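PDB 2QN0: neurotoxin from Clostridium botulinum, which cleaves neuronal SNARE proteins as the zinc-dependent light-chain protease of botulinum neurotoxin type C1, with dual substrate specificity. Local coordinates for residues Glu184-Leu189 with Arg298-Arg303; Val209-Gly212 with Lys216-Phe219; Gly398-Lys403 with Val408-Gln413. One frame throughout, in Å; residues are numbered along the deposited sequence.

In the fold
Following the chain from the N terminus, contact 1 comes first: the loop leading to strand 190-193 of the mixed sheet packs on the late turns of helix 283-304, 109 residues on. The large loop so closed contains the zinc ligands His229, His233 and Glu269, and also the whole of contact 2, a contact within the surface loop between strands 201-202 and 219-220. Contact 3 follows in series, closing a short loop near the C-terminal end of the chain. Contacts 2 and 3 touch, through Phe219 and Val209 against residues 409-413, their centres about 14 Å apart; contact 1 lies across the chain's centre from both.

Contact 1 of 3, residues Glu184-Leu189 with Arg298-Arg303; sequences EGFGAL and RSIAKR
Phe186 presents one side of its ring, the CD1 and CE1 atoms, to the methyl tip of Ile300 and the guanidinium end of Arg303. The CD1 of Ile300 lies 3.3 Å from Phe186 CD1, a close apolar contact, and meets the ring obliquely. With CG1 anti to the carbonyl carbon (chi1 -69°), the longer branch of Ile300 leaves the helix toward the loop, and CD1 ends on the ring. One turn later Arg303 comes to the ring edge: its NE lies near the ring plane, 3.5 Å from Phe186 CE1. The guanidinium plane is turned 75° from the ring, so the phenyl edge, CE1 foremost, points at one guanidinium face. This is an edge-on approach rather than a parallel stack. The far end of Arg303 is held elsewhere, NH1 giving a hydrogen bond to Thr122 O. Gly185 adds its backbone, with C 4.4 Å from Ile300 CG1, while its carbonyl oxygen bonds to Tyr330 OH. Phe116 also packs on Ile300, and its backbone bonds to that of Phe186. The result is a buried loop-to-helix packing, in which one aromatic of the loop before strand 190-193 lies against residues i and i+3 of helix 283-304 in the zinc protease fold.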
loop_
_atom_site.group_PDB
_atom_site.type_symbol
_atom_site.label_atom_id
_atom_site.label_comp_id
_atom_site.label_asym_id
_atom_site.label_seq_id
_atom_site.Cartn_x
_atom_site.Cartn_y
_atom_site.Cartn_z
ATOM N N GLU A 184 -2.125 17.082 -0.586
ATOM C CA GLU A 184 -2.919 18.280 -0.838
ATOM C C GLU A 184 -4.343 18.080 -1.357
ATOM O O GLU A 184 -4.810 18.847 -2.200
ATOM C CB GLU A 184 -2.142 19.177 -1.805
ATOM C CG GLU A 184 -0.804 19.659 -1.255
ATOM C CD GLU A 184 0.110 20.221 -2.331
ATOM O OE1 GLU A 184 -0.403 20.712 -3.357
ATOM O OE2 GLU A 184 1.345 20.185 -2.146
ATOM N N GLY A 185 -5.028 17.060 -0.849
ATOM C CA GLY A 185 -6.397 16.798 -1.263
ATOM C C GLY A 185 -6.598 16.095 -2.598
ATOM O O GLY A 185 -7.514 15.285 -2.740
ATOM N N PHE A 186 -5.754 16.397 -3.577
ATOM C CA PHE A 186 -5.884 15.779 -4.901
ATOM C C PHE A 186 -5.726 14.266 -4.838
ATOM O O PHE A 186 -6.548 13.510 -5.361
ATOM C CB PHE A 186 -4.803 16.290 -5.853
ATOM C CG PHE A 186 -4.775 17.781 -6.012
ATOM C CD1 PHE A 186 -5.751 18.435 -6.755
ATOM C CD2 PHE A 186 -3.759 18.530 -5.427
ATOM C CE1 PHE A 186 -5.713 19.820 -6.916
ATOM C CE2 PHE A 186 -3.713 19.913 -5.582
ATOM C CZ PHE A 186 -4.694 20.557 -6.329
ATOM N N GLY A 187 -4.646 13.840 -4.199
ATOM C CA GLY A 187 -4.341 12.427 -4.137
ATOM C C GLY A 187 -3.474 12.174 -5.357
ATOM O O GLY A 187 -3.322 13.064 -6.198
ATOM N N ALA A 188 -2.903 10.978 -5.466
ATOM C CA ALA A 188 -2.049 10.649 -6.601
ATOM C C ALA A 188 -1.838 9.145 -6.656
ATOM O O ALA A 188 -2.126 8.438 -5.696
ATOM C CB ALA A 188 -0.701 11.349 -6.465
ATOM N N LEU A 189 -1.333 8.665 -7.786
ATOM C CA LEU A 189 -1.066 7.241 -7.955
ATOM C C LEU A 189 -0.030 6.793 -6.925
ATOM O O LEU A 189 0.952 7.496 -6.679
ATOM C CB LEU A 189 -0.537 6.980 -9.373
ATOM C CG LEU A 189 -0.079 5.565 -9.734
ATOM C CD1 LEU A 189 -0.189 5.372 -11.239
ATOM C CD2 LEU A 189 1.355 5.336 -9.254
ATOM N N ARG A 298 -11.724 22.022 0.336
ATOM C CA ARG A 298 -12.521 23.174 -0.067
ATOM C C ARG A 298 -11.994 23.705 -1.391
ATOM O O ARG A 298 -12.769 24.118 -2.256
ATOM C CB ARG A 298 -12.460 24.274 1.000
ATOM C CG ARG A 298 -13.219 23.935 2.271
ATOM C CD ARG A 298 -13.077 25.042 3.312
ATOM N NE ARG A 298 -13.731 24.695 4.572
ATOM C CZ ARG A 298 -15.047 24.590 4.732
ATOM N NH1 ARG A 298 -15.867 24.807 3.710
ATOM N NH2 ARG A 298 -15.546 24.263 5.917
ATOM N N SER A 299 -10.675 23.694 -1.551
ATOM C CA SER A 299 -10.067 24.164 -2.788
ATOM C C SER A 299 -10.468 23.242 -3.945
ATOM O O SER A 299 -10.655 23.699 -5.074
ATOM C CB SER A 299 -8.544 24.207 -2.647
ATOM O OG SER A 299 -7.942 24.722 -3.822
ATOM N N ILE A 300 -10.598 21.948 -3.661
ATOM C CA ILE A 300 -11.001 20.978 -4.683
ATOM C C ILE A 300 -12.451 21.248 -5.093
ATOM O O ILE A 300 -12.784 21.222 -6.278
ATOM C CB ILE A 300 -10.895 19.518 -4.161
ATOM C CG1 ILE A 300 -9.426 19.135 -3.959
ATOM C CG2 ILE A 300 -11.581 18.557 -5.131
ATOM C CD1 ILE A 300 -8.603 19.178 -5.212
ATOM N N ALA A 301 -13.312 21.508 -4.112
ATOM C CA ALA A 301 -14.717 21.790 -4.398
ATOM C C ALA A 301 -14.808 22.999 -5.328
ATOM O O ALA A 301 -15.623 23.026 -6.252
ATOM C CB ALA A 301 -15.478 22.059 -3.103
ATOM N N LYS A 302 -13.961 23.994 -5.080
ATOM C CA LYS A 302 -13.934 25.199 -5.901
ATOM C C LYS A 302 -13.562 24.830 -7.335
ATOM O O LYS A 302 -14.158 25.329 -8.290
ATOM C CB LYS A 302 -12.917 26.199 -5.344
ATOM C CG LYS A 302 -12.711 27.423 -6.217
ATOM C CD LYS A 302 -11.655 28.349 -5.632
ATOM C CE LYS A 302 -11.435 29.559 -6.524
ATOM N NZ LYS A 302 -12.691 30.340 -6.710
ATOM N N ARG A 303 -12.571 23.955 -7.483
ATOM C CA ARG A 303 -12.148 23.524 -8.810
ATOM C C ARG A 303 -13.311 22.842 -9.521
ATOM O O ARG A 303 -13.569 23.112 -10.693
ATOM C CB ARG A 303 -10.961 22.554 -8.713
ATOM C CG ARG A 303 -9.610 23.216 -8.456
ATOM C CD ARG A 303 -8.523 22.166 -8.237
ATOM N NE ARG A 303 -7.199 22.745 -8.014
ATOM C CZ ARG A 303 -6.329 23.037 -8.978
ATOM N NH1 ARG A 303 -6.631 22.810 -10.249
ATOM N NH2 ARG A 303 -5.145 23.547 -8.666
#

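Contact 2 of 3, residues Val209-Gly212 with Lys216-Phe219; sequences VGEG and KSEF
The Phe219 ring meets Val209 at its edge: CG2 of the valine lies near the ring plane, 4.0 Å from Phe219 CZ, and CG1 is only slightly farther off. The two side chains approach from opposite directions. The other flat group, the carboxylate of Glu211, is gripped by Ser217 through both oxygens. Ser217 N donates to Glu211 OE1 at 2.8 Å in a nearly straight bond (168°), arriving 41° out of the carboxylate plane. Ser217 OG donates to Glu211 OE2 at 2.6 Å and is received on the syn lone pair of OE2, the side of the other carboxylate oxygen. Two donors from one residue thus limit both the position and the rotation of the carboxylate. Glu211 reaches across with an extended chain (chi2 175°), and OE1 also lies 3.6 Å from Lys216 CA. Asn414 ND2 forms a further hydrogen bond with the serine hydroxyl, joining this pair to the C-terminal part of the chain. The loop lies at the surface between strands 201-202 and 219-220. At its base Phe219 enters the second of these strands, its backbone bonded to Tyr202, while the Glu218 backbone pairs with Leu415 and the Phe219 side chain packs on Gln370 and Asn414.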
loop_
_atom_site.group_PDB
_atom_site.type_symbol
_atom_site.label_atom_id
_atom_site.label_comp_id
_atom_site.label_asym_id
_atom_site.label_seq_id
_atom_site.Cartn_x
_atom_site.Cartn_y
_atom_site.Cartn_z
ATOM N N VAL A 209 -1.699 -14.542 25.472
ATOM C CA VAL A 209 -1.896 -15.977 25.278
ATOM C C VAL A 209 -1.492 -16.762 26.528
ATOM O O VAL A 209 -1.182 -17.952 26.455
ATOM C CB VAL A 209 -1.127 -16.524 24.040
ATOM C CG1 VAL A 209 -1.739 -15.961 22.761
ATOM C CG2 VAL A 209 0.352 -16.174 24.128
ATOM N N GLY A 210 -1.498 -16.069 27.666
ATOM C CA GLY A 210 -1.183 -16.685 28.948
ATOM C C GLY A 210 0.268 -16.882 29.343
ATOM O O GLY A 210 0.543 -17.540 30.349
ATOM N N GLU A 211 1.196 -16.301 28.591
ATOM C CA GLU A 211 2.621 -16.469 28.875
ATOM C C GLU A 211 3.278 -15.321 29.635
ATOM O O GLU A 211 4.494 -15.322 29.826
ATOM C CB GLU A 211 3.377 -16.678 27.566
ATOM C CG GLU A 211 2.815 -17.789 26.695
ATOM C CD GLU A 211 3.518 -17.879 25.358
ATOM O OE1 GLU A 211 3.733 -16.823 24.726
ATOM O OE2 GLU A 211 3.848 -19.004 24.931
ATOM N N GLY A 212 2.477 -14.359 30.074
ATOM C CA GLY A 212 3.001 -13.196 30.774
ATOM C C GLY A 212 3.994 -13.411 31.904
ATOM O O GLY A 212 4.942 -12.638 32.058
ATOM N N LYS A 216 7.744 -15.582 26.880
ATOM C CA LYS A 216 6.805 -15.303 25.796
ATOM C C LYS A 216 7.250 -15.833 24.437
ATOM O O LYS A 216 8.425 -15.765 24.077
ATOM C CB LYS A 216 6.545 -13.797 25.714
ATOM C CG LYS A 216 5.965 -13.231 27.004
ATOM C CD LYS A 216 5.733 -11.730 26.929
ATOM C CE LYS A 216 4.584 -11.380 25.999
ATOM N NZ LYS A 216 4.318 -9.910 26.009
ATOM N N SER A 217 6.292 -16.370 23.687
ATOM C CA SER A 217 6.563 -16.914 22.364
ATOM C C SER A 217 6.763 -15.809 21.338
ATOM O O SER A 217 6.284 -14.686 21.513
ATOM C CB SER A 217 5.389 -17.777 21.886
ATOM O OG SER A 217 5.180 -18.904 22.713
ATOM N N GLU A 218 7.481 -16.137 20.271
ATOM C CA GLU A 218 7.676 -15.203 19.173
ATOM C C GLU A 218 6.567 -15.568 18.190
ATOM O O GLU A 218 6.257 -16.747 18.013
ATOM C CB GLU A 218 9.039 -15.409 18.519
ATOM C CG GLU A 218 10.191 -14.799 19.292
ATOM C CD GLU A 218 11.530 -15.075 18.640
ATOM O OE1 GLU A 218 11.583 -15.133 17.395
ATOM O OE2 GLU A 218 12.531 -15.219 19.372
ATOM N N PHE A 219 5.959 -14.559 17.575
ATOM C CA PHE A 219 4.881 -14.761 16.609
ATOM C C PHE A 219 5.281 -14.060 15.322
ATOM O O PHE A 219 6.149 -13.187 15.330
ATOM C CB PHE A 219 3.580 -14.127 17.117
ATOM C CG PHE A 219 2.906 -14.893 18.223
ATOM C CD1 PHE A 219 2.011 -15.917 17.930
ATOM C CD2 PHE A 219 3.138 -14.564 19.557
ATOM C CE1 PHE A 219 1.349 -16.600 18.951
ATOM C CE2 PHE A 219 2.484 -15.241 20.584
ATOM C CZ PHE A 219 1.586 -16.261 20.281
#

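Contact 3 of 3, residues Gly398-Lys403 with Val408-Gln413; sequences GFNIPK and VLFMGQ
Asn400 places its side-chain amide against the turn formed by residues 410-413. CG of Asn400 stands anti to its carbonyl carbon (chi1 -52°), which brings the amide to this turn. Its ND2 donates to Gln413 OE1 at 3.1 Å, in a nearly straight bond (168°) that leaves close to the plane of its own amide. At the acceptor, the donor is tilted 21° from the carbonyl plane of Gln413, and the two amides are inclined to each other. The other branch, OD1, lies over the turn, 2.9 Å from Gly412 N and 3.3 Å from Phe410 C. ND2 also sits at the edge of the Phe410 ring, near its plane, 4.0 Å from Phe410 CD1. Phe399 contributes its CB, 3.4 Å from Gly412 O, while its ring leads off and meets the carbonyl and Gln413 CG obliquely. The backbones come very close here: Gly412 CA makes a CH···O contact with Phe399 O at 3.5 Å.

Further out, each partner has its own support. Asn400 is the centre of an inverse gamma turn, with a weak Ile401 N to Phe399 O bond, while Gln413 N bonds to Phe410 O at 2.9 Å and so closes the 410-413 turn. NE2 of Gln413 donates to Gln370 O and Cys220 O, bonds that set the rotation of the amide and leave OE1 facing Asn400, and Tyr393 stacks edge-to-face with Phe399. Both segments belong to the loop between strands 383-384 and 422-423, which lies alongside strand 219-220: Phe399 packs on Cys220, Gln413 on Phe219, and the Gln413 backbone bonds to that of Cys220.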
loop_
_atom_site.group_PDB
_atom_site.type_symbol
_atom_site.label_atom_id
_atom_site.label_comp_id
_atom_site.label_asym_id
_atom_site.label_seq_id
_atom_site.Cartn_x
_atom_site.Cartn_y
_atom_site.Cartn_z
ATOM N N GLY A 398 -5.932 -17.959 7.520
ATOM C CA GLY A 398 -4.507 -17.695 7.430
ATOM C C GLY A 398 -3.727 -18.904 7.923
ATOM O O GLY A 398 -3.951 -20.019 7.450
ATOM N N PHE A 399 -2.827 -18.694 8.881
ATOM C CA PHE A 399 -2.011 -19.781 9.433
ATOM C C PHE A 399 -2.717 -20.582 10.529
ATOM O O PHE A 399 -2.376 -21.739 10.773
ATOM C CB PHE A 399 -0.715 -19.230 10.046
ATOM C CG PHE A 399 0.253 -18.658 9.051
ATOM C CD1 PHE A 399 0.908 -19.478 8.137
ATOM C CD2 PHE A 399 0.545 -17.294 9.058
ATOM C CE1 PHE A 399 1.844 -18.954 7.244
ATOM C CE2 PHE A 399 1.478 -16.758 8.170
ATOM C CZ PHE A 399 2.132 -17.588 7.261
ATOM N N ASN A 400 -3.684 -19.961 11.198
ATOM C CA ASN A 400 -4.390 -20.599 12.311
ATOM C C ASN A 400 -5.512 -21.535 11.869
ATOM O O ASN A 400 -6.681 -21.344 12.208
ATOM C CB ASN A 400 -4.915 -19.511 13.245
ATOM C CG ASN A 400 -3.824 -18.532 13.643
ATOM O OD1 ASN A 400 -2.725 -18.943 14.014
ATOM N ND2 ASN A 400 -4.117 -17.236 13.563
ATOM N N ILE A 401 -5.117 -22.568 11.134
ATOM C CA ILE A 401 -6.035 -23.555 10.574
ATOM C C ILE A 401 -6.470 -24.639 11.562
ATOM O O ILE A 401 -5.639 -25.322 12.156
ATOM C CB ILE A 401 -5.386 -24.227 9.348
ATOM C CG1 ILE A 401 -4.959 -23.151 8.342
ATOM C CG2 ILE A 401 -6.362 -25.203 8.700
ATOM C CD1 ILE A 401 -4.023 -23.650 7.254
ATOM N N PRO A 402 -7.792 -24.811 11.737
ATOM C CA PRO A 402 -8.369 -25.808 12.646
ATOM C C PRO A 402 -7.958 -27.239 12.294
ATOM O O PRO A 402 -7.649 -28.041 13.176
ATOM C CB PRO A 402 -9.872 -25.589 12.485
ATOM C CG PRO A 402 -9.966 -24.132 12.153
ATOM C CD PRO A 402 -8.851 -23.968 11.155
ATOM N N LYS A 403 -7.957 -27.546 10.999
ATOM C CA LYS A 403 -7.588 -28.872 10.512
ATOM C C LYS A 403 -6.165 -29.237 10.918
ATOM O O LYS A 403 -5.827 -30.415 11.043
ATOM C CB LYS A 403 -7.707 -28.923 8.989
ATOM C CG LYS A 403 -7.347 -30.271 8.381
ATOM C CD LYS A 403 -7.211 -30.183 6.868
ATOM C CE LYS A 403 -6.052 -29.276 6.470
ATOM N NZ LYS A 403 -5.905 -29.164 4.993
ATOM N N VAL A 408 -6.029 -22.611 18.038
ATOM C CA VAL A 408 -6.124 -22.184 19.430
ATOM C C VAL A 408 -4.975 -21.248 19.791
ATOM O O VAL A 408 -3.813 -21.533 19.508
ATOM C CB VAL A 408 -6.105 -23.396 20.394
ATOM C CG1 VAL A 408 -6.228 -22.922 21.834
ATOM C CG2 VAL A 408 -7.252 -24.342 20.056
ATOM N N LEU A 409 -5.318 -20.125 20.415
ATOM C CA LEU A 409 -4.339 -19.125 20.828
ATOM C C LEU A 409 -3.323 -18.773 19.745
ATOM O O LEU A 409 -2.124 -18.662 20.010
ATOM C CB LEU A 409 -3.615 -19.585 22.100
ATOM C CG LEU A 409 -4.514 -19.719 23.337
ATOM C CD1 LEU A 409 -3.693 -20.170 24.533
ATOM C CD2 LEU A 409 -5.188 -18.386 23.627
ATOM N N PHE A 410 -3.814 -18.610 18.521
ATOM C CA PHE A 410 -2.974 -18.225 17.392
ATOM C C PHE A 410 -1.725 -19.082 17.194
ATOM O O PHE A 410 -0.703 -18.590 16.717
ATOM C CB PHE A 410 -2.567 -16.755 17.562
ATOM C CG PHE A 410 -3.704 -15.867 17.977
ATOM C CD1 PHE A 410 -4.666 -15.469 17.053
ATOM C CD2 PHE A 410 -3.847 -15.474 19.303
ATOM C CE1 PHE A 410 -5.755 -14.695 17.447
ATOM C CE2 PHE A 410 -4.933 -14.700 19.707
ATOM C CZ PHE A 410 -5.890 -14.311 18.776
ATOM N N MET A 411 -1.802 -20.363 17.540
ATOM C CA MET A 411 -0.646 -21.241 17.384
ATOM C C MET A 411 -0.068 -21.270 15.975
ATOM O O MET A 411 1.130 -21.500 15.796
ATOM C CB MET A 411 -0.998 -22.667 17.822
ATOM C CG MET A 411 -0.724 -22.932 19.286
ATOM S SD MET A 411 -1.069 -24.638 19.750
ATOM C CE MET A 411 -2.420 -24.397 20.887
ATOM N N GLY A 412 -0.911 -21.037 14.972
ATOM C CA GLY A 412 -0.428 -21.041 13.601
ATOM C C GLY A 412 0.626 -19.974 13.347
ATOM O O GLY A 412 1.475 -20.117 12.462
ATOM N N GLN A 413 0.568 -18.898 14.126
ATOM C CA GLN A 413 1.516 -17.793 13.993
ATOM C C GLN A 413 2.660 -17.897 14.998
ATOM O O GLN A 413 3.585 -17.084 14.982
ATOM C CB GLN A 413 0.797 -16.462 14.202
ATOM C CG GLN A 413 -0.152 -16.071 13.088
ATOM C CD GLN A 413 -0.945 -14.830 13.443
ATOM O OE1 GLN A 413 -2.076 -14.917 13.928
ATOM N NE2 GLN A 413 -0.342 -13.667 13.228
#